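PDB 2PH5: homospermidine synthase from Legionella pneumophila subsp. pneumophila str. Philadelphia 1, which binds NAD in a Rossmann-type domain and probably makes the polyamine homospermidine. Local coordinates for residues A[13-18]-A[83-88]; A[87-92]-A[108-113]; A[95-100]-A[139-144]; A[150-155]-A[413-418]. All coordinates share one frame; numbering follows the deposited sequence.

Contact 1 (A[13-18]-A[83-88]); sequences KNRFVI and ENDFLI
R15 and D85 meet just ahead of two parallel strands, 16-18 and 86-88, neighbours in the Rossmann-type sheet of the NAD-binding domain. The strand axes come within 4.6 Å and run 26° apart. Three backbone bonds join them: F86 N to R15 O, V17 N to F86 O and I88 N to V17 O.

The side chain of R15 can be followed outward over D85. Its CB only grazes OD1 of D85. CG stands between the backbone N and the carbonyl carbon (chi1 61°) and comes 3.4 Å from D85 CG, while CD lies 3.1 Å from D85 OD2. The chain bends at chi2 and chi3, and NE ends 3.2 Å from D85 OD2. That oxygen sits over one face of the guanidinium, so the salt bridge rests on charge and no N-H is aimed at it. NH1, farther on, holds a water weakly; the same water donates to D85 OD1.

D85 OD1 is also gripped by two donors from opposite faces of the carboxylate plane, N14 ND2 at 3.0 Å and R15 N at 3.3 Å. D85 OD2 accepts from the backbone N of E82, which helps to fix the carboxylate.

Beyond this polar end the side chains that meet are apolar. The F16 and F86 rings meet obliquely, their planes 44° apart, and I404 of helix 391-408 packs on both. On the other sheet face V17 CG1 touches L87 CD1 at 3.7 Å, and that same L87 methyl lies 3.1 Å from V17 O.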
# COMPACT_ATOMS: atom_id res chain seq x y z
N LYS A 13 31.02 20.95 31.59
CA LYS A 13 31.73 22.22 31.51
C LYS A 13 32.20 22.60 30.11
O LYS A 13 32.79 23.66 29.91
CB LYS A 13 32.93 22.20 32.47
CG LYS A 13 32.64 22.79 33.85
CD LYS A 13 32.34 24.29 33.76
CE LYS A 13 32.11 24.92 35.13
NZ LYS A 13 31.81 26.39 35.06
N ASN A 14 31.94 21.73 29.13
CA ASN A 14 32.35 22.01 27.77
C ASN A 14 31.20 22.44 26.87
O ASN A 14 30.19 22.96 27.35
CB ASN A 14 33.06 20.79 27.18
CG ASN A 14 34.47 20.66 27.71
OD1 ASN A 14 34.68 20.49 28.90
ND2 ASN A 14 35.44 20.76 26.81
N ARG A 15 31.35 22.25 25.57
CA ARG A 15 30.29 22.66 24.67
C ARG A 15 29.91 21.57 23.71
O ARG A 15 30.70 20.68 23.40
CB ARG A 15 30.71 23.92 23.90
CG ARG A 15 31.93 23.74 23.04
CD ARG A 15 33.06 24.67 23.45
NE ARG A 15 33.59 25.43 22.31
CZ ARG A 15 34.76 26.05 22.29
NH1 ARG A 15 35.55 26.01 23.36
NH2 ARG A 15 35.14 26.73 21.22
N PHE A 16 28.66 21.62 23.25
CA PHE A 16 28.14 20.64 22.30
C PHE A 16 28.04 21.27 20.93
O PHE A 16 27.31 22.25 20.75
CB PHE A 16 26.76 20.16 22.73
CG PHE A 16 26.78 19.12 23.82
CD1 PHE A 16 26.15 19.36 25.04
CD2 PHE A 16 27.39 17.89 23.61
CE1 PHE A 16 26.14 18.38 26.03
CE2 PHE A 16 27.38 16.91 24.60
CZ PHE A 16 26.75 17.16 25.81
N VAL A 17 28.78 20.75 19.96
CA VAL A 17 28.69 21.27 18.60
C VAL A 17 27.86 20.28 17.79
O VAL A 17 28.30 19.15 17.54
CB VAL A 17 30.08 21.40 17.90
CG1 VAL A 17 29.89 21.84 16.45
CG2 VAL A 17 30.96 22.41 18.63
N ILE A 18 26.66 20.66 17.40
CA ILE A 18 25.87 19.74 16.62
C ILE A 18 25.74 20.24 15.18
O ILE A 18 25.25 21.35 14.94
CB ILE A 18 24.47 19.50 17.27
CG1 ILE A 18 23.45 19.14 16.18
CG2 ILE A 18 24.07 20.69 18.14
CD1 ILE A 18 22.04 19.05 16.67
N GLU A 83 39.58 20.92 23.08
CA GLU A 83 39.78 19.63 23.73
C GLU A 83 38.64 19.31 24.69
O GLU A 83 38.25 20.14 25.52
CB GLU A 83 41.13 19.61 24.45
CG GLU A 83 41.39 18.33 25.23
CD GLU A 83 42.85 17.92 25.24
OE1 GLU A 83 43.39 17.60 24.15
OE2 GLU A 83 43.46 17.92 26.34
N ASN A 84 38.09 18.10 24.57
CA ASN A 84 36.99 17.63 25.42
C ASN A 84 35.59 18.06 24.99
O ASN A 84 34.61 17.75 25.66
CB ASN A 84 37.22 18.04 26.87
CG ASN A 84 38.46 17.42 27.44
OD1 ASN A 84 38.63 16.20 27.39
ND2 ASN A 84 39.35 18.26 27.98
N ASP A 85 35.50 18.80 23.88
CA ASP A 85 34.20 19.21 23.39
C ASP A 85 33.56 17.99 22.75
O ASP A 85 34.20 16.95 22.60
CB ASP A 85 34.33 20.35 22.38
CG ASP A 85 34.60 21.68 23.05
OD1 ASP A 85 34.29 21.82 24.25
OD2 ASP A 85 35.09 22.61 22.37
N PHE A 86 32.29 18.10 22.37
CA PHE A 86 31.60 16.98 21.78
C PHE A 86 30.88 17.36 20.49
O PHE A 86 30.00 18.23 20.49
CB PHE A 86 30.59 16.43 22.81
CG PHE A 86 30.19 14.99 22.59
CD1 PHE A 86 29.92 14.17 23.69
CD2 PHE A 86 30.07 14.46 21.31
CE1 PHE A 86 29.53 12.84 23.51
CE2 PHE A 86 29.68 13.12 21.12
CZ PHE A 86 29.41 12.32 22.23
N LEU A 87 31.27 16.73 19.39
CA LEU A 87 30.63 17.01 18.11
C LEU A 87 29.52 15.99 17.86
O LEU A 87 29.79 14.82 17.58
CB LEU A 87 31.66 16.94 16.97
CG LEU A 87 31.12 17.05 15.53
CD1 LEU A 87 30.39 18.37 15.36
CD2 LEU A 87 32.28 16.98 14.54
N ILE A 88 28.27 16.41 17.98
CA ILE A 88 27.15 15.51 17.73
C ILE A 88 26.88 15.61 16.23
O ILE A 88 26.45 16.65 15.73
CB ILE A 88 25.89 15.91 18.54
CG1 ILE A 88 26.21 15.89 20.03
CG2 ILE A 88 24.77 14.91 18.29
CD1 ILE A 88 25.09 16.42 20.89
O HOH W 1 36.17 23.79 25.44

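Contact 2 (A[87-92]-A[108-113]); sequences LIDVSI and ALYINA. With NAD (nicotinamide-adenine-dinucleotide), chain C.
Y110 and D89 project from neighbouring parallel strands onto the same sheet face, and their flat groups are turned 76° apart. Y110 leaves its strand with CG anti to the backbone N (chi1 170°), and its ring runs alongside L87, both side chains pointing the same way. L87 CD2 lies at the ring edge, 4.0 Å from Y110 CD2. The hydroxyl then reaches the carboxylate: Y110 OH donates to D89 OD1 at 2.6 Å, on the anti side and close to the carboxylate plane.

The other oxygen turns toward the cofactor loop. D89 OD2 accepts from S91 N in an Asx turn and, on its syn side, from S91 OG at 2.9 Å. Bonds at both oxygens thus fix the rotation of the buried carboxylate. On the opposite sheet face I88 and I111 lie side by side, CG2 to CG2, with M400 and I404 of helix 391-408 packed on I111.

L87 N to L109 O and D89 N to I111 O pair the backbones, and past them a water bridges D89 O and A113 N. There the strand ends open onto NAD: S91 O accepts from NAD O3D at 3.3 Å, and A113 CB packs 3.4 Å from NAD C2N of the nicotinamide ring. The two strands and helix 96-106 form a right-handed beta-alpha-beta unit, with the dinucleotide at the C-terminal strand ends, as in Rossmann folds.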
# COMPACT_ATOMS: atom_id res chain seq x y z
N LEU A 87 31.27 16.73 19.39
CA LEU A 87 30.63 17.01 18.11
C LEU A 87 29.52 15.99 17.86
O LEU A 87 29.79 14.82 17.58
CB LEU A 87 31.66 16.94 16.97
CG LEU A 87 31.12 17.05 15.53
CD1 LEU A 87 30.39 18.37 15.36
CD2 LEU A 87 32.28 16.98 14.54
N ILE A 88 28.27 16.41 17.98
CA ILE A 88 27.15 15.51 17.73
C ILE A 88 26.88 15.61 16.23
O ILE A 88 26.45 16.65 15.73
CB ILE A 88 25.89 15.91 18.54
CG1 ILE A 88 26.21 15.89 20.03
CG2 ILE A 88 24.77 14.91 18.29
CD1 ILE A 88 25.09 16.42 20.89
N ASP A 89 27.16 14.53 15.50
CA ASP A 89 26.97 14.49 14.05
C ASP A 89 25.61 13.93 13.68
O ASP A 89 25.37 12.73 13.79
CB ASP A 89 28.09 13.64 13.42
CG ASP A 89 28.04 13.62 11.89
OD1 ASP A 89 28.96 13.00 11.29
OD2 ASP A 89 27.10 14.20 11.28
N VAL A 90 24.71 14.81 13.24
CA VAL A 90 23.38 14.38 12.83
C VAL A 90 23.06 15.02 11.47
O VAL A 90 21.94 15.47 11.21
CB VAL A 90 22.31 14.79 13.87
CG1 VAL A 90 22.54 14.05 15.18
CG2 VAL A 90 22.35 16.28 14.12
N SER A 91 24.08 15.06 10.61
CA SER A 91 23.98 15.63 9.27
C SER A 91 23.90 14.56 8.19
O SER A 91 23.81 13.37 8.49
CB SER A 91 25.21 16.50 8.96
OG SER A 91 26.40 15.71 8.94
N ILE A 92 23.93 15.01 6.94
CA ILE A 92 23.92 14.10 5.81
C ILE A 92 24.91 14.67 4.79
O ILE A 92 25.22 15.86 4.80
CB ILE A 92 22.50 13.97 5.22
CG1 ILE A 92 22.36 12.58 4.62
CG2 ILE A 92 22.22 15.06 4.19
CD1 ILE A 92 22.31 11.49 5.68
N ALA A 108 38.41 16.23 20.66
CA ALA A 108 36.98 16.30 20.97
C ALA A 108 36.23 14.98 20.74
O ALA A 108 36.63 14.16 19.91
CB ALA A 108 36.33 17.42 20.15
N LEU A 109 35.15 14.78 21.50
CA LEU A 109 34.33 13.58 21.39
C LEU A 109 33.50 13.62 20.11
O LEU A 109 33.34 14.68 19.50
CB LEU A 109 33.38 13.48 22.60
CG LEU A 109 33.79 12.63 23.80
CD1 LEU A 109 35.31 12.37 23.79
CD2 LEU A 109 33.34 13.33 25.06
N TYR A 110 32.95 12.49 19.72
CA TYR A 110 32.15 12.46 18.50
C TYR A 110 31.18 11.31 18.54
O TYR A 110 31.47 10.28 19.15
CB TYR A 110 33.08 12.32 17.28
CG TYR A 110 32.36 12.04 15.98
CD1 TYR A 110 31.81 10.78 15.72
CD2 TYR A 110 32.25 13.03 15.00
CE1 TYR A 110 31.18 10.51 14.51
CE2 TYR A 110 31.62 12.76 13.78
CZ TYR A 110 31.09 11.49 13.55
OH TYR A 110 30.50 11.19 12.34
N ILE A 111 30.02 11.50 17.91
CA ILE A 111 28.99 10.48 17.81
C ILE A 111 28.18 10.73 16.53
O ILE A 111 28.15 11.84 16.02
CB ILE A 111 28.00 10.54 19.00
CG1 ILE A 111 27.00 9.38 18.91
CG2 ILE A 111 27.18 11.82 18.97
CD1 ILE A 111 26.16 9.21 20.15
N ASN A 112 27.55 9.69 16.00
CA ASN A 112 26.69 9.84 14.83
C ASN A 112 25.66 8.73 14.86
O ASN A 112 25.81 7.74 15.59
CB ASN A 112 27.49 9.81 13.50
CG ASN A 112 27.94 8.41 13.07
OD1 ASN A 112 28.58 8.25 12.03
ND2 ASN A 112 27.60 7.40 13.85
N ALA A 113 24.60 8.92 14.08
CA ALA A 113 23.55 7.92 14.01
C ALA A 113 23.71 7.12 12.72
O ALA A 113 22.93 6.21 12.44
CB ALA A 113 22.18 8.61 14.07
PA NAD C . 17.65 15.47 7.61
O1A NAD C . 17.87 15.42 6.12
O2A NAD C . 16.28 15.76 8.11
O5B NAD C . 18.67 16.53 8.29
C5B NAD C . 20.05 16.54 7.95
C4B NAD C . 20.61 17.95 8.22
O4B NAD C . 21.96 17.91 7.83
C3B NAD C . 19.94 19.06 7.41
O3B NAD C . 19.46 20.09 8.28
C2B NAD C . 21.01 19.55 6.48
O2B NAD C . 20.95 20.92 6.16
C1B NAD C . 22.30 19.12 7.19
N9A NAD C . 23.44 18.85 6.31
C8A NAD C . 23.34 18.35 5.00
N7A NAD C . 24.27 18.88 4.19
C5A NAD C . 24.99 19.74 4.95
C6A NAD C . 26.08 20.56 4.64
N6A NAD C . 26.64 20.61 3.44
N1A NAD C . 26.58 21.34 5.67
C2A NAD C . 26.05 21.33 6.94
N3A NAD C . 24.99 20.52 7.27
C4A NAD C . 24.49 19.75 6.26
O3 NAD C . 18.07 14.03 8.12
PN NAD C . 18.19 13.39 9.59
O1N NAD C . 17.49 12.08 9.54
O2N NAD C . 17.74 14.42 10.59
O5D NAD C . 19.76 13.23 9.50
C5D NAD C . 20.59 12.67 10.49
C4D NAD C . 20.85 11.25 10.02
O4D NAD C . 20.51 10.36 11.05
C3D NAD C . 21.26 10.42 8.82
O3D NAD C . 22.67 10.33 8.71
C2D NAD C . 20.60 9.09 9.12
O2D NAD C . 21.19 8.01 8.46
C1D NAD C . 20.65 9.02 10.64
N1N NAD C . 19.53 8.31 11.31
C2N NAD C . 19.77 7.22 12.11
C3N NAD C . 18.68 6.61 12.75
C7N NAD C . 18.85 5.43 13.64
O7N NAD C . 17.72 4.91 14.23
N7N NAD C . 20.02 4.90 13.91
C4N NAD C . 17.34 7.10 12.57
C5N NAD C . 17.14 8.22 11.74
C6N NAD C . 18.21 8.83 11.11
O HOH W 2 24.33 10.95 12.16

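Contact 3 (A[95-100]-A[139-144]); sequences SSLALI and EEVLRL
Between segments 95-100, at the start of helix 96-106, and 139-144, at the end of helix 134-142, the nearest CA atoms are those of L97 and V141, 5.6 Å apart. L97 carries most of the contact. Its CG is anti to the backbone N (chi1 -176°), and beyond it the two methyls part company. L97 CD1 lies 3.6 Å from CA of V141, close to the backbone of the second helix, and also touches V141 CB. The same L97 methyl meets L144 CD2 at 3.9 Å, just past the helix end.

CD2 turns instead to E140, whose side chain crosses that of L97 at about a right angle. L97 CD2 rests 3.5 Å from E140 CD, so the leucine packs on the aliphatic stem and the carboxyl carbon. The charge is met by R132, which forms a salt bridge with E140 OE2.

One turn on from L97, I100 supplies the second apolar touch. I100 CD1 meets V141 CG2 at 3.5 Å, again with the side chains crossing at about a right angle. V141 CG2 is anti to the backbone N and also lies near L97 CD1, so this one methyl is approached by both residues of the first helix.

Capping holds the helix start in place: A98 N donates to S95 OG at 2.8 Å, making S95 the N-cap. I415 of strand 415-416 packs on I100, V141 and L144. The contact is helix-to-helix packing beside the parallel sheet of the Rossmann-type domain, with helix 96-106 serving as the crossover of a beta-alpha-beta unit.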
# COMPACT_ATOMS: atom_id res chain seq x y z
N SER A 95 31.41 13.69 5.20
CA SER A 95 32.28 12.57 5.55
C SER A 95 32.49 12.30 7.05
O SER A 95 33.19 13.04 7.72
CB SER A 95 33.64 12.77 4.87
OG SER A 95 34.62 11.87 5.37
N SER A 96 31.87 11.24 7.57
CA SER A 96 32.02 10.87 8.97
C SER A 96 33.50 10.63 9.25
O SER A 96 34.02 11.03 10.29
CB SER A 96 31.25 9.59 9.28
OG SER A 96 29.89 9.68 8.87
N LEU A 97 34.17 9.96 8.32
CA LEU A 97 35.59 9.66 8.44
C LEU A 97 36.38 10.93 8.63
O LEU A 97 37.23 11.03 9.52
CB LEU A 97 36.07 8.95 7.19
CG LEU A 97 37.52 8.45 7.14
CD1 LEU A 97 37.77 7.40 8.23
CD2 LEU A 97 37.76 7.85 5.76
N ALA A 98 36.09 11.92 7.79
CA ALA A 98 36.79 13.19 7.86
C ALA A 98 36.51 13.89 9.19
O ALA A 98 37.42 14.42 9.82
CB ALA A 98 36.37 14.08 6.68
N LEU A 99 35.25 13.88 9.61
CA LEU A 99 34.86 14.51 10.88
C LEU A 99 35.50 13.79 12.07
O LEU A 99 35.96 14.43 13.02
CB LEU A 99 33.33 14.49 11.02
CG LEU A 99 32.43 15.68 10.64
CD1 LEU A 99 33.10 16.72 9.77
CD2 LEU A 99 31.20 15.11 9.99
N ILE A 100 35.52 12.46 12.02
CA ILE A 100 36.10 11.64 13.08
C ILE A 100 37.58 12.00 13.30
O ILE A 100 37.98 12.32 14.42
CB ILE A 100 35.94 10.15 12.73
CG1 ILE A 100 34.46 9.76 12.91
CG2 ILE A 100 36.89 9.28 13.57
CD1 ILE A 100 34.10 8.33 12.50
N GLU A 139 34.06 -0.10 6.43
CA GLU A 139 35.43 -0.59 6.51
C GLU A 139 36.43 0.55 6.43
O GLU A 139 37.46 0.52 7.10
CB GLU A 139 35.71 -1.61 5.41
CG GLU A 139 35.55 -3.05 5.88
CD GLU A 139 36.76 -3.91 5.55
OE1 GLU A 139 36.96 -4.22 4.35
OE2 GLU A 139 37.51 -4.26 6.49
N GLU A 140 36.12 1.55 5.62
CA GLU A 140 37.00 2.70 5.45
C GLU A 140 37.24 3.38 6.79
O GLU A 140 38.36 3.78 7.11
CB GLU A 140 36.39 3.70 4.48
CG GLU A 140 37.32 4.81 4.01
CD GLU A 140 36.61 5.84 3.15
OE1 GLU A 140 37.29 6.62 2.44
OE2 GLU A 140 35.36 5.87 3.18
N VAL A 141 36.19 3.51 7.58
CA VAL A 141 36.30 4.17 8.87
C VAL A 141 36.70 3.21 9.98
O VAL A 141 37.31 3.60 10.98
CB VAL A 141 34.98 4.88 9.25
CG1 VAL A 141 33.85 3.87 9.28
CG2 VAL A 141 35.13 5.56 10.59
N LEU A 142 36.36 1.95 9.79
CA LEU A 142 36.68 0.93 10.78
C LEU A 142 38.17 0.60 10.72
O LEU A 142 38.77 0.20 11.72
CB LEU A 142 35.83 -0.32 10.53
CG LEU A 142 35.54 -1.23 11.71
CD1 LEU A 142 34.79 -0.46 12.79
CD2 LEU A 142 34.72 -2.42 11.24
N ARG A 143 38.77 0.78 9.54
CA ARG A 143 40.19 0.50 9.38
C ARG A 143 41.02 1.63 10.00
O ARG A 143 42.12 1.92 9.55
CB ARG A 143 40.54 0.35 7.89
CG ARG A 143 40.47 1.64 7.09
CD ARG A 143 40.80 1.44 5.62
NE ARG A 143 39.83 0.58 4.95
CZ ARG A 143 39.76 0.41 3.63
NH1 ARG A 143 40.61 1.04 2.83
NH2 ARG A 143 38.85 -0.40 3.11
N LEU A 144 40.46 2.25 11.03
CA LEU A 144 41.14 3.33 11.73
C LEU A 144 41.04 3.11 13.23
O LEU A 144 41.27 4.02 14.03
CB LEU A 144 40.52 4.68 11.38
CG LEU A 144 41.44 5.69 10.71
CD1 LEU A 144 41.76 5.25 9.28
CD2 LEU A 144 40.75 7.03 10.70

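Contact 4 (A[150-155]-A[413-418]); sequences KTALIT and EGIVEP
A152 and L153 pair in parallel with I415 and V416, CA to CA 4.6 Å and 5.0 Å respectively. Three backbone bonds alternate between the segments: A152 N to G414 O, V416 N to A152 O and I154 N to V416 O. G414, with its positive phi of 72°, leads into the second strand, and its CA makes a CH contact with K150 O.

T151 and E413 lie side by side ahead of the strands. E413 CB comes 3.1 Å from T151 OG1, which accepts a weak, bent bond from E413 N and also bonds to the carbonyl of H410. On one sheet face L153 CD1 presses against V416 CG2 at 3.4 Å, the side chains crossing obliquely. On the other, A152 CB only grazes I415 CG1.

I154 holds CG1 between its backbone N and carbonyl carbon (chi1 58°). I154 CG1 lies 3.3 Å from V416 O, and I154 CD1 rests on E417 CG at 3.5 Å. The E417 carboxylate is paired with R138 by a salt bridge through OE1. At the far end the P418 ring brings CD to 3.2 Å from I154 O.

Strand 152-153 sits between 109-112 and 415-416, the latter outermost within this chain. I100 of helix 96-106 packs on I154 and I415, while V141 of helix 134-142 packs on I415.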
# COMPACT_ATOMS: atom_id res chain seq x y z
N LYS A 150 40.72 9.54 20.98
CA LYS A 150 39.41 10.02 21.43
C LYS A 150 38.25 9.14 20.95
O LYS A 150 38.27 8.63 19.84
CB LYS A 150 39.23 11.47 20.96
CG LYS A 150 39.92 12.47 21.87
CD LYS A 150 39.27 12.43 23.23
CE LYS A 150 39.97 13.29 24.23
NZ LYS A 150 39.27 13.18 25.53
N THR A 151 37.25 8.98 21.81
CA THR A 151 36.10 8.14 21.50
C THR A 151 35.20 8.70 20.40
O THR A 151 34.87 9.88 20.37
CB THR A 151 35.25 7.89 22.77
OG1 THR A 151 36.04 7.22 23.75
CG2 THR A 151 34.03 7.03 22.44
N ALA A 152 34.81 7.81 19.50
CA ALA A 152 33.93 8.18 18.41
C ALA A 152 32.92 7.05 18.25
O ALA A 152 33.22 6.02 17.64
CB ALA A 152 34.74 8.35 17.12
N LEU A 153 31.74 7.24 18.84
CA LEU A 153 30.66 6.25 18.79
C LEU A 153 29.93 6.39 17.47
O LEU A 153 29.35 7.43 17.18
CB LEU A 153 29.69 6.49 19.95
CG LEU A 153 28.65 5.39 20.24
CD1 LEU A 153 29.38 4.10 20.62
CD2 LEU A 153 27.73 5.82 21.37
N ILE A 154 29.95 5.34 16.66
CA ILE A 154 29.30 5.39 15.36
C ILE A 154 28.00 4.60 15.25
O ILE A 154 27.76 3.68 16.02
CB ILE A 154 30.27 4.93 14.25
CG1 ILE A 154 30.75 3.50 14.54
CG2 ILE A 154 31.44 5.89 14.16
CD1 ILE A 154 31.68 2.93 13.48
N THR A 155 27.18 4.98 14.27
CA THR A 155 25.90 4.34 14.00
C THR A 155 25.16 3.99 15.28
O THR A 155 24.72 2.86 15.45
CB THR A 155 26.08 3.05 13.17
OG1 THR A 155 26.98 2.17 13.85
CG2 THR A 155 26.64 3.37 11.79
N GLU A 413 38.31 5.92 23.89
CA GLU A 413 38.07 4.54 23.50
C GLU A 413 38.26 4.34 22.00
O GLU A 413 38.16 3.22 21.49
CB GLU A 413 36.65 4.14 23.90
CG GLU A 413 36.37 4.29 25.40
CD GLU A 413 37.25 3.39 26.26
OE1 GLU A 413 37.19 2.15 26.09
OE2 GLU A 413 38.00 3.92 27.11
N GLY A 414 38.55 5.44 21.31
CA GLY A 414 38.75 5.36 19.87
C GLY A 414 37.43 5.15 19.16
O GLY A 414 36.36 5.37 19.72
N ILE A 415 37.51 4.72 17.91
CA ILE A 415 36.32 4.47 17.14
C ILE A 415 35.62 3.23 17.68
O ILE A 415 36.20 2.15 17.71
CB ILE A 415 36.66 4.28 15.65
CG1 ILE A 415 37.09 5.61 15.04
CG2 ILE A 415 35.47 3.73 14.92
CD1 ILE A 415 37.18 5.59 13.51
N VAL A 416 34.38 3.38 18.14
CA VAL A 416 33.65 2.24 18.67
C VAL A 416 32.26 2.08 18.07
O VAL A 416 31.62 3.06 17.68
CB VAL A 416 33.53 2.32 20.22
CG1 VAL A 416 34.91 2.36 20.85
CG2 VAL A 416 32.75 3.56 20.62
N GLU A 417 31.80 0.83 17.97
CA GLU A 417 30.47 0.55 17.43
C GLU A 417 29.56 0.14 18.58
O GLU A 417 30.02 -0.36 19.60
CB GLU A 417 30.53 -0.56 16.39
CG GLU A 417 31.26 -0.13 15.15
CD GLU A 417 31.24 -1.18 14.06
OE1 GLU A 417 31.75 -2.29 14.30
OE2 GLU A 417 30.71 -0.88 12.97
N PRO A 418 28.24 0.34 18.42
CA PRO A 418 27.32 -0.03 19.49
C PRO A 418 27.49 -1.44 20.06
O PRO A 418 27.22 -1.67 21.24
CB PRO A 418 25.94 0.21 18.87
CG PRO A 418 26.19 0.08 17.40
CD PRO A 418 27.50 0.77 17.22

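Contacts 1, 2 and 4 step across one parallel sheet, in the order 16-19, 86-89, 109-112, 152-153, 415-416. Contacts 1 and 2 share L87 and I88, their centres about 10 Å apart; contact 4 lies as far beyond contact 2, where Y110 O and L153 N, 3.1 Å apart, probably bond. Contact 3 packs beside the sheet: L99 CD2 lies 3.3 Å from D89 OD1, and I415 CD1 lies 3.2 Å from V141 O. Of the four, contact 2 touches NAD directly. The side chains of I18 (contact 1), T155 (contact 4) and I100 (contact 3) come within about 9, 6 and 12 Å of the cofactor, nearest atom to nearest atom.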